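Local coordinates for protein delta-aminolevulinic acid dehydratase (Toxoplasma gondii ME49, PDB 3OBK) that catalyses the condensation of two 5-aminolevulinic acid molecules into porphobilinogen, an early step of tetrapyrrole (haem) biosynthesis, at residues A257-P271 / S283-E295. Residues are numbered along the deposited sequence; the frame is centred on the assembly and turned at random.
Sequences ASEGADMLMVKPGLP and SKLPMVAYHVSGE. With PBG (3-[5-(aminomethyl)-4-(carboxymethyl)-1H-pyrrol-3-yl]propanoic acid), chain L.
Leu264 and Val266 trade backbone hydrogen bonds with Pro286, Val288 and Tyr290, pairing strands 263-267 and 287-291 in parallel as neighbours in the TIM barrel; helix 273-282 makes the beta-alpha-beta crossover between them. The first bond, Leu264 N to Pro286 O (3.0 Å), is nearly straight; the last, Tyr290 N to Val266 O (3.2 Å), is longer and more bent. On the face toward the barrel interior, Met265 folds back on itself at chi2 and chi3 (85° and 70°), bringing CE to 3.6 Å from Val288 CG1 while SD lies at the edge of the Tyr290 ring, a Met-aromatic contact. Lys267 runs beside Tyr290 in the same direction, its CG in contact with both Tyr290 CB and Val292 CG1. On the other face Leu264 CB meets the bent tail of Met287, and Val266 CG2 touches Met287 CE. Tight packing continues to Leu285, whose CD1 lies 3.7 Å from Leu264 CG and which Arg251 of a neighbouring subunit also covers; beyond it the contact thins at Ala257 and Ser283, both partly exposed. Past the other strand ends, the Glu295 carboxylate receives Gly269 N on OE2 and Leu270 N on OE1 (both 2.9 Å), each on the syn side. Val292 N reaches OE2 from the opposite face to Gly269 N, so three backbone amides fix the carboxylate and tie the loop after the cis-Pro268 peptide to the start of helix 293-305. Ser293 N and OG hold the propionate of the product porphobilinogen, and Tyr290 OH is hydrogen-bonded to Tyr332 OH. Lys267's extended chain, flanked by Tyr290 and Val292, places NZ 3.1 Å from PBG C4A of the pyrrole ring, consistent with one of this family's two Schiff-base lysines; Lys213 is also hydrogen-bonded to the product.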
loop_
_atom_site.group_PDB
_atom_site.type_symbol
_atom_site.label_atom_id
_atom_site.label_comp_id
_atom_site.label_asym_id
_atom_site.label_seq_id
_atom_site.Cartn_x
_atom_site.Cartn_y
_atom_site.Cartn_z
ATOM N N ALA A 257 6.475 8.867 19.173
ATOM C CA ALA A 257 6.712 9.816 18.089
ATOM C C ALA A 257 5.918 11.091 18.293
ATOM O O ALA A 257 6.468 12.200 18.229
ATOM C CB ALA A 257 6.351 9.218 16.773
ATOM N N SER A 258 4.622 10.954 18.538
ATOM C CA SER A 258 3.775 12.149 18.606
ATOM C C SER A 258 3.909 12.882 19.955
ATOM O O SER A 258 3.565 14.056 20.060
ATOM C CB SER A 258 2.318 11.808 18.295
ATOM O OG SER A 258 1.846 10.884 19.232
ATOM N N GLU A 259 4.453 12.203 20.962
ATOM C CA GLU A 259 4.876 12.864 22.211
ATOM C C GLU A 259 6.205 13.626 22.115
ATOM O O GLU A 259 6.637 14.223 23.092
ATOM C CB GLU A 259 4.940 11.834 23.352
ATOM C CG GLU A 259 3.558 11.363 23.786
ATOM C CD GLU A 259 3.571 10.320 24.917
ATOM O OE1 GLU A 259 4.504 10.295 25.776
ATOM O OE2 GLU A 259 2.581 9.524 24.956
ATOM N N GLY A 260 6.885 13.565 20.971
ATOM C CA GLY A 260 8.105 14.368 20.744
ATOM C C GLY A 260 9.496 13.726 20.863
ATOM O O GLY A 260 10.522 14.423 20.817
ATOM N N ALA A 261 9.541 12.408 20.991
ATOM C CA ALA A 261 10.815 11.690 21.045
ATOM C C ALA A 261 11.651 12.009 19.805
ATOM O O ALA A 261 11.118 12.286 18.726
ATOM C CB ALA A 261 10.592 10.219 21.136
ATOM N N ASP A 262 12.962 11.950 20.001
ATOM C CA ASP A 262 13.963 12.154 18.979
ATOM C C ASP A 262 14.430 10.823 18.351
ATOM O O ASP A 262 14.883 10.805 17.201
ATOM C CB ASP A 262 15.183 12.844 19.618
ATOM C CG ASP A 262 14.858 14.204 20.184
ATOM O OD1 ASP A 262 14.559 15.114 19.369
ATOM O OD2 ASP A 262 14.932 14.391 21.424
ATOM N N MET A 263 14.407 9.736 19.145
ATOM C CA MET A 263 14.766 8.383 18.672
ATOM C C MET A 263 13.955 7.347 19.409
ATOM O O MET A 263 13.539 7.577 20.551
ATOM C CB MET A 263 16.244 8.079 18.897
ATOM C CG MET A 263 17.210 9.102 18.267
ATOM S SD MET A 263 18.962 8.684 18.456
ATOM C CE MET A 263 19.655 10.315 18.149
ATOM N N LEU A 264 13.752 6.203 18.750
ATOM C CA LEU A 264 13.045 5.073 19.313
ATOM C C LEU A 264 13.944 3.855 19.439
ATOM O O LEU A 264 14.678 3.507 18.514
ATOM C CB LEU A 264 11.861 4.739 18.456
ATOM C CG LEU A 264 10.896 5.907 18.237
ATOM C CD1 LEU A 264 9.843 5.491 17.200
ATOM C CD2 LEU A 264 10.265 6.421 19.532
ATOM N N MET A 265 13.897 3.240 20.613
ATOM C CA MET A 265 14.708 2.101 20.980
ATOM C C MET A 265 13.834 0.858 21.067
ATOM O O MET A 265 12.721 0.906 21.621
ATOM C CB MET A 265 15.339 2.376 22.333
ATOM C CG MET A 265 16.021 1.177 23.041
ATOM S SD MET A 265 17.718 0.861 22.553
ATOM C CE MET A 265 18.578 2.273 23.257
ATOM N N VAL A 266 14.305 -0.242 20.488
ATOM C CA VAL A 266 13.692 -1.556 20.693
ATOM C C VAL A 266 14.673 -2.364 21.485
ATOM O O VAL A 266 15.868 -2.378 21.167
ATOM C CB VAL A 266 13.452 -2.320 19.379
ATOM C CG1 VAL A 266 12.944 -3.791 19.671
ATOM C CG2 VAL A 266 12.508 -1.543 18.493
ATOM N N LYS A 267 14.163 -3.059 22.490
ATOM C CA LYS A 267 14.987 -3.786 23.413
ATOM C C LYS A 267 14.171 -4.886 23.972
ATOM O O LYS A 267 13.018 -4.654 24.324
ATOM C CB LYS A 267 15.348 -2.864 24.537
ATOM C CG LYS A 267 16.144 -3.448 25.704
ATOM C CD LYS A 267 16.378 -2.275 26.610
ATOM C CE LYS A 267 16.700 -2.581 28.027
ATOM N NZ LYS A 267 16.403 -1.324 28.818
ATOM N N PRO A 268 14.745 -6.089 24.084
ATOM C CA PRO A 268 16.092 -6.520 23.692
ATOM C C PRO A 268 16.372 -6.532 22.192
ATOM O O PRO A 268 15.627 -5.962 21.430
ATOM C CB PRO A 268 16.197 -7.929 24.287
ATOM C CG PRO A 268 15.176 -7.940 25.402
ATOM C CD PRO A 268 14.073 -7.082 24.930
ATOM N N GLY A 269 17.463 -7.178 21.792
ATOM C CA GLY A 269 18.051 -6.964 20.471
ATOM C C GLY A 269 17.741 -8.018 19.435
ATOM O O GLY A 269 16.712 -7.962 18.784
ATOM N N LEU A 270 18.633 -8.989 19.295
ATOM C CA LEU A 270 18.500 -10.017 18.277
ATOM C C LEU A 270 17.141 -10.709 18.315
ATOM O O LEU A 270 16.522 -10.908 17.277
ATOM C CB LEU A 270 19.617 -11.064 18.396
ATOM C CG LEU A 270 20.982 -10.614 17.918
ATOM C CD1 LEU A 270 21.947 -11.790 17.999
ATOM C CD2 LEU A 270 20.913 -10.048 16.503
ATOM N N PRO A 271 16.659 -11.072 19.500
ATOM C CA PRO A 271 15.342 -11.689 19.465
ATOM C C PRO A 271 14.186 -10.753 19.144
ATOM O O PRO A 271 13.064 -11.191 19.223
ATOM C CB PRO A 271 15.166 -12.270 20.877
ATOM C CG PRO A 271 16.484 -12.152 21.546
ATOM C CD PRO A 271 17.236 -11.063 20.849
ATOM N N SER A 283 8.160 4.230 11.150
ATOM C CA SER A 283 8.579 5.450 11.822
ATOM C C SER A 283 9.318 6.392 10.898
ATOM O O SER A 283 9.903 5.969 9.896
ATOM C CB SER A 283 9.522 5.123 12.962
ATOM O OG SER A 283 9.738 6.269 13.736
ATOM N N LYS A 284 9.310 7.673 11.253
ATOM C CA LYS A 284 10.204 8.635 10.614
ATOM C C LYS A 284 11.330 9.069 11.557
ATOM O O LYS A 284 12.072 9.987 11.222
ATOM C CB LYS A 284 9.435 9.858 10.116
ATOM C CG LYS A 284 8.230 9.555 9.262
ATOM C CD LYS A 284 8.610 8.862 7.922
ATOM C CE LYS A 284 7.337 8.336 7.193
ATOM N NZ LYS A 284 6.398 7.686 8.208
ATOM N N LEU A 285 11.470 8.394 12.704
ATOM C CA LEU A 285 12.507 8.722 13.675
ATOM C C LEU A 285 13.662 7.764 13.597
ATOM O O LEU A 285 13.500 6.624 13.223
ATOM C CB LEU A 285 11.953 8.677 15.097
ATOM C CG LEU A 285 10.819 9.661 15.449
ATOM C CD1 LEU A 285 10.300 9.320 16.803
ATOM C CD2 LEU A 285 11.297 11.079 15.412
ATOM N N PRO A 286 14.856 8.208 13.977
ATOM C CA PRO A 286 15.927 7.204 14.029
ATOM C C PRO A 286 15.678 6.062 15.020
ATOM O O PRO A 286 15.052 6.245 16.073
ATOM C CB PRO A 286 17.162 8.011 14.429
ATOM C CG PRO A 286 16.861 9.383 14.004
ATOM C CD PRO A 286 15.374 9.584 14.006
ATOM N N MET A 287 16.172 4.887 14.650
ATOM C CA MET A 287 15.983 3.675 15.415
ATOM C C MET A 287 17.262 3.261 16.107
ATOM O O MET A 287 18.335 3.373 15.554
ATOM C CB MET A 287 15.537 2.527 14.505
ATOM C CG MET A 287 14.157 2.651 13.846
ATOM S SD MET A 287 12.803 3.074 14.952
ATOM C CE MET A 287 12.694 1.657 16.031
ATOM N N VAL A 288 17.112 2.772 17.328
ATOM C CA VAL A 288 18.206 2.234 18.105
ATOM C C VAL A 288 17.772 0.891 18.598
ATOM O O VAL A 288 16.606 0.673 18.872
ATOM C CB VAL A 288 18.578 3.168 19.317
ATOM C CG1 VAL A 288 19.888 2.782 19.901
ATOM C CG2 VAL A 288 18.640 4.620 18.873
ATOM N N ALA A 289 18.713 -0.032 18.669
ATOM C CA ALA A 289 18.470 -1.372 19.206
ATOM C C ALA A 289 19.457 -1.621 20.357
ATOM O O ALA A 289 20.535 -1.064 20.360
ATOM C CB ALA A 289 18.618 -2.385 18.122
ATOM N N TYR A 290 19.072 -2.426 21.343
ATOM C CA TYR A 290 19.930 -2.717 22.484
ATOM C C TYR A 290 20.271 -4.206 22.493
ATOM O O TYR A 290 19.399 -5.059 22.672
ATOM C CB TYR A 290 19.229 -2.349 23.775
ATOM C CG TYR A 290 20.134 -2.006 24.937
ATOM C CD1 TYR A 290 21.119 -2.875 25.392
ATOM C CD2 TYR A 290 19.966 -0.812 25.625
ATOM C CE1 TYR A 290 21.933 -2.539 26.513
ATOM C CE2 TYR A 290 20.769 -0.467 26.710
ATOM C CZ TYR A 290 21.738 -1.322 27.153
ATOM O OH TYR A 290 22.482 -0.915 28.241
ATOM N N HIS A 291 21.558 -4.486 22.288
ATOM C CA HIS A 291 22.139 -5.799 22.453
ATOM C C HIS A 291 22.407 -5.990 23.951
ATOM O O HIS A 291 23.444 -5.529 24.455
ATOM C CB HIS A 291 23.434 -5.862 21.649
ATOM C CG HIS A 291 23.992 -7.237 21.473
ATOM N ND1 HIS A 291 25.346 -7.495 21.544
ATOM C CD2 HIS A 291 23.392 -8.421 21.215
ATOM C CE1 HIS A 291 25.553 -8.784 21.324
ATOM N NE2 HIS A 291 24.385 -9.368 21.117
ATOM N N VAL A 292 21.478 -6.642 24.649
ATOM C CA VAL A 292 21.415 -6.557 26.097
ATOM C C VAL A 292 22.338 -7.535 26.808
ATOM O O VAL A 292 22.832 -8.493 26.216
ATOM C CB VAL A 292 19.994 -6.794 26.624
ATOM C CG1 VAL A 292 19.007 -5.880 25.935
ATOM C CG2 VAL A 292 19.595 -8.259 26.492
ATOM N N SER A 293 22.538 -7.285 28.106
ATOM C CA SER A 293 23.487 -8.014 28.921
ATOM C C SER A 293 23.393 -9.520 28.733
ATOM O O SER A 293 24.389 -10.207 28.637
ATOM C CB SER A 293 23.231 -7.677 30.379
ATOM O OG SER A 293 21.936 -8.097 30.796
ATOM N N GLY A 294 22.190 -10.032 28.676
ATOM C CA GLY A 294 21.997 -11.469 28.532
ATOM C C GLY A 294 22.501 -11.975 27.201
ATOM O O GLY A 294 23.098 -13.038 27.123
ATOM N N GLU A 295 22.246 -11.200 26.159
ATOM C CA GLU A 295 22.754 -11.508 24.830
ATOM C C GLU A 295 24.285 -11.507 24.825
ATOM O O GLU A 295 24.881 -12.375 24.226
ATOM C CB GLU A 295 22.222 -10.518 23.801
ATOM C CG GLU A 295 20.684 -10.510 23.653
ATOM C CD GLU A 295 20.235 -9.502 22.637
ATOM O OE1 GLU A 295 20.453 -9.771 21.425
ATOM O OE2 GLU A 295 19.714 -8.429 23.071
HETATM C CHA PBG L . 16.319 -0.295 33.801
HETATM C C1A PBG L . 17.174 -0.937 32.759
HETATM C C2A PBG L . 17.317 -2.303 32.531
HETATM C C3A PBG L . 18.199 -2.422 31.473
HETATM C C4A PBG L . 18.493 -1.144 31.036
HETATM N NA PBG L . 17.887 -0.263 31.844
HETATM C C5A PBG L . 16.796 -3.456 33.356
HETATM C C6A PBG L . 15.346 -3.680 33.345
HETATM O O1A PBG L . 14.626 -2.716 32.972
HETATM O O2A PBG L . 14.874 -4.756 33.776
HETATM C C7A PBG L . 18.716 -3.697 30.929
HETATM C C8A PBG L . 19.871 -3.613 30.003
HETATM C C9A PBG L . 20.596 -4.853 29.686
HETATM O O3A PBG L . 21.752 -4.744 29.286
HETATM O O4A PBG L . 20.228 -5.978 30.057
HETATM N N1 PBG L . 15.209 0.491 33.372
#